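Local coordinates for glutamate racemase (Escherichia coli, PDB 2JFN), which belongs to the Asp/Glu/hydantoin racemase family of two-domain alpha/beta enzymes, with a glutamic acid held in the cleft between the domains, at residues V56-G61 with E164-A169. Residues are numbered along the deposited sequence; the frame is centred on the assembly and turned at random.
With GLU (glutamic acid), chain B.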
loop_
_atom_site.group_PDB
_atom_site.type_symbol
_atom_site.label_atom_id
_atom_site.label_comp_id
_atom_site.label_asym_id
_atom_site.label_seq_id
_atom_site.Cartn_x
_atom_site.Cartn_y
_atom_site.Cartn_z
ATOM N N VAL A 56 10.639 8.876 -7.779
ATOM C CA VAL A 56 10.724 9.757 -8.945
ATOM C C VAL A 56 9.351 10.232 -9.440
ATOM O O VAL A 56 9.189 11.395 -9.821
ATOM C CB VAL A 56 11.458 9.053 -10.121
ATOM C CG1 VAL A 56 11.249 9.823 -11.429
ATOM C CG2 VAL A 56 12.948 8.959 -9.816
ATOM N N ALA A 57 8.363 9.343 -9.425
ATOM C CA ALA A 57 7.042 9.709 -9.908
ATOM C C ALA A 57 5.983 9.847 -8.813
ATOM O O ALA A 57 4.829 10.151 -9.104
ATOM C CB ALA A 57 6.586 8.715 -10.967
ATOM N N PHE A 58 6.367 9.621 -7.559
ATOM C CA PHE A 58 5.427 9.776 -6.448
ATOM C C PHE A 58 5.038 11.255 -6.457
ATOM O O PHE A 58 5.901 12.109 -6.653
ATOM C CB PHE A 58 6.109 9.452 -5.115
ATOM C CG PHE A 58 5.274 9.793 -3.912
ATOM C CD1 PHE A 58 4.355 8.879 -3.401
ATOM C CD2 PHE A 58 5.369 11.052 -3.323
ATOM C CE1 PHE A 58 3.538 9.214 -2.322
ATOM C CE2 PHE A 58 4.553 11.398 -2.240
ATOM C CZ PHE A 58 3.637 10.479 -1.740
ATOM N N PRO A 59 3.752 11.583 -6.219
ATOM C CA PRO A 59 2.610 10.706 -5.938
ATOM C C PRO A 59 1.873 10.227 -7.189
ATOM O O PRO A 59 1.749 10.958 -8.175
ATOM C CB PRO A 59 1.722 11.582 -5.057
ATOM C CG PRO A 59 1.890 12.922 -5.694
ATOM C CD PRO A 59 3.392 12.995 -5.964
ATOM N N TYR A 60 1.390 8.989 -7.136
ATOM C CA TYR A 60 0.655 8.385 -8.245
ATOM C C TYR A 60 -0.803 8.879 -8.301
ATOM O O TYR A 60 -1.423 8.903 -9.368
ATOM C CB TYR A 60 0.675 6.853 -8.108
ATOM C CG TYR A 60 1.940 6.162 -8.600
ATOM C CD1 TYR A 60 3.125 6.873 -8.830
ATOM C CD2 TYR A 60 1.948 4.782 -8.822
ATOM C CE1 TYR A 60 4.292 6.215 -9.272
ATOM C CE2 TYR A 60 3.092 4.123 -9.260
ATOM C CZ TYR A 60 4.261 4.838 -9.484
ATOM O OH TYR A 60 5.386 4.167 -9.915
ATOM N N GLY A 61 -1.339 9.272 -7.148
ATOM C CA GLY A 61 -2.715 9.742 -7.079
ATOM C C GLY A 61 -3.120 10.746 -8.144
ATOM O O GLY A 61 -4.240 10.703 -8.654
ATOM N N GLU A 164 -3.202 14.850 1.446
ATOM C CA GLU A 164 -2.422 15.385 2.555
ATOM C C GLU A 164 -2.064 14.300 3.573
ATOM O O GLU A 164 -0.975 14.301 4.153
ATOM C CB GLU A 164 -3.197 16.502 3.253
ATOM C CG GLU A 164 -2.383 17.222 4.317
ATOM C CD GLU A 164 -3.136 18.375 4.957
ATOM O OE1 GLU A 164 -4.190 18.778 4.415
ATOM O OE2 GLU A 164 -2.662 18.883 5.997
ATOM N N MET A 165 -2.982 13.369 3.796
ATOM C CA MET A 165 -2.709 12.305 4.752
ATOM C C MET A 165 -1.558 11.436 4.242
ATOM O O MET A 165 -0.753 10.926 5.025
ATOM C CB MET A 165 -3.962 11.460 4.971
ATOM C CG MET A 165 -3.892 10.614 6.233
ATOM S SD MET A 165 -5.418 9.706 6.552
ATOM C CE MET A 165 -6.462 10.999 7.173
ATOM N N VAL A 166 -1.481 11.271 2.926
ATOM C CA VAL A 166 -0.405 10.482 2.347
ATOM C C VAL A 166 0.915 11.155 2.709
ATOM O O VAL A 166 1.875 10.493 3.093
ATOM C CB VAL A 166 -0.526 10.398 0.813
ATOM C CG1 VAL A 166 0.651 9.610 0.245
ATOM C CG2 VAL A 166 -1.843 9.734 0.433
ATOM N N GLU A 167 0.946 12.481 2.588
ATOM C CA GLU A 167 2.141 13.254 2.904
ATOM C C GLU A 167 2.496 13.166 4.381
ATOM O O GLU A 167 3.670 13.153 4.746
ATOM C CB GLU A 167 1.945 14.722 2.505
ATOM C CG GLU A 167 2.004 14.957 1.014
ATOM C CD GLU A 167 3.248 14.348 0.383
ATOM O OE1 GLU A 167 4.358 14.530 0.938
ATOM O OE2 GLU A 167 3.124 13.685 -0.671
ATOM N N LEU A 168 1.480 13.114 5.233
ATOM C CA LEU A 168 1.718 13.011 6.663
ATOM C C LEU A 168 2.428 11.690 6.936
ATOM O O LEU A 168 3.357 11.629 7.744
ATOM C CB LEU A 168 0.390 13.087 7.429
ATOM C CG LEU A 168 -0.249 14.479 7.419
ATOM C CD1 LEU A 168 -1.600 14.435 8.102
ATOM C CD2 LEU A 168 0.675 15.463 8.118
ATOM N N ALA A 169 2.001 10.638 6.241
ATOM C CA ALA A 169 2.611 9.320 6.406
ATOM C C ALA A 169 4.054 9.372 5.904
ATOM O O ALA A 169 4.964 8.857 6.557
ATOM C CB ALA A 169 1.812 8.256 5.631
HETATM N N GLU B . 0.531 3.900 -1.139
HETATM C CA GLU B . -0.469 4.773 -1.761
HETATM C C GLU B . -1.575 3.910 -2.336
HETATM O O GLU B . -1.954 2.853 -1.711
HETATM C CB GLU B . 0.190 5.610 -2.869
HETATM C CG GLU B . -0.252 7.087 -2.767
HETATM C CD GLU B . 0.142 7.863 -4.017
HETATM O OE1 GLU B . -0.569 8.781 -4.415
HETATM O OE2 GLU B . 1.177 7.585 -4.631
HETATM O OXT GLU B . -2.140 4.236 -3.432
#
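Phe58 reaches out of the loop between strand 48-53 and helix 65-82 and meets helix 163-174 with the far edge of its ring. Its CG stands anti to the backbone N (chi1 171°), which carries the ring out to two neighbouring side chains of the helix, Val166 and Glu167. CG1 of Val166 lies at the edge, in the ring plane, 3.7 Å from Phe58 CZ. Beside it, the carboxylate of Glu167 also comes in at the edge, near the ring plane, with OE2 3.1 Å from CE2 of Phe58. That oxygen points at the edge carbons CE2 and CZ, and the carboxylate plane is turned 58° from the ring. A bend at chi2 (-51°) curls the Glu167 chain round to place OE2. Pro59, which follows a cis peptide bond, folds back over one ring face, its CB 3.8 Å above the plane and over the centre. The same turn of loop holds the bound glutamic acid: Tyr60 N donates to its OE2 at 2.9 Å and Gly61 N to its OE1 at 2.9 Å, so both oxygens of the ligand's side-chain carboxylate are gripped by successive backbone N-H groups. Ligand OE2 also sits 3.6 Å from CD1 of Phe58. Ser29, Asn93, Thr94 and Thr205 are among the other residues hydrogen-bonded to this ligand. Phe58, itself part of the glutamic acid pocket, thus links the loop of one domain to helix 163-174, which follows strand 156-161 of the four-stranded parallel sheet; beside the apolar touch, a carboxylate oxygen at the positively polarised ring rim is probably weakly attractive.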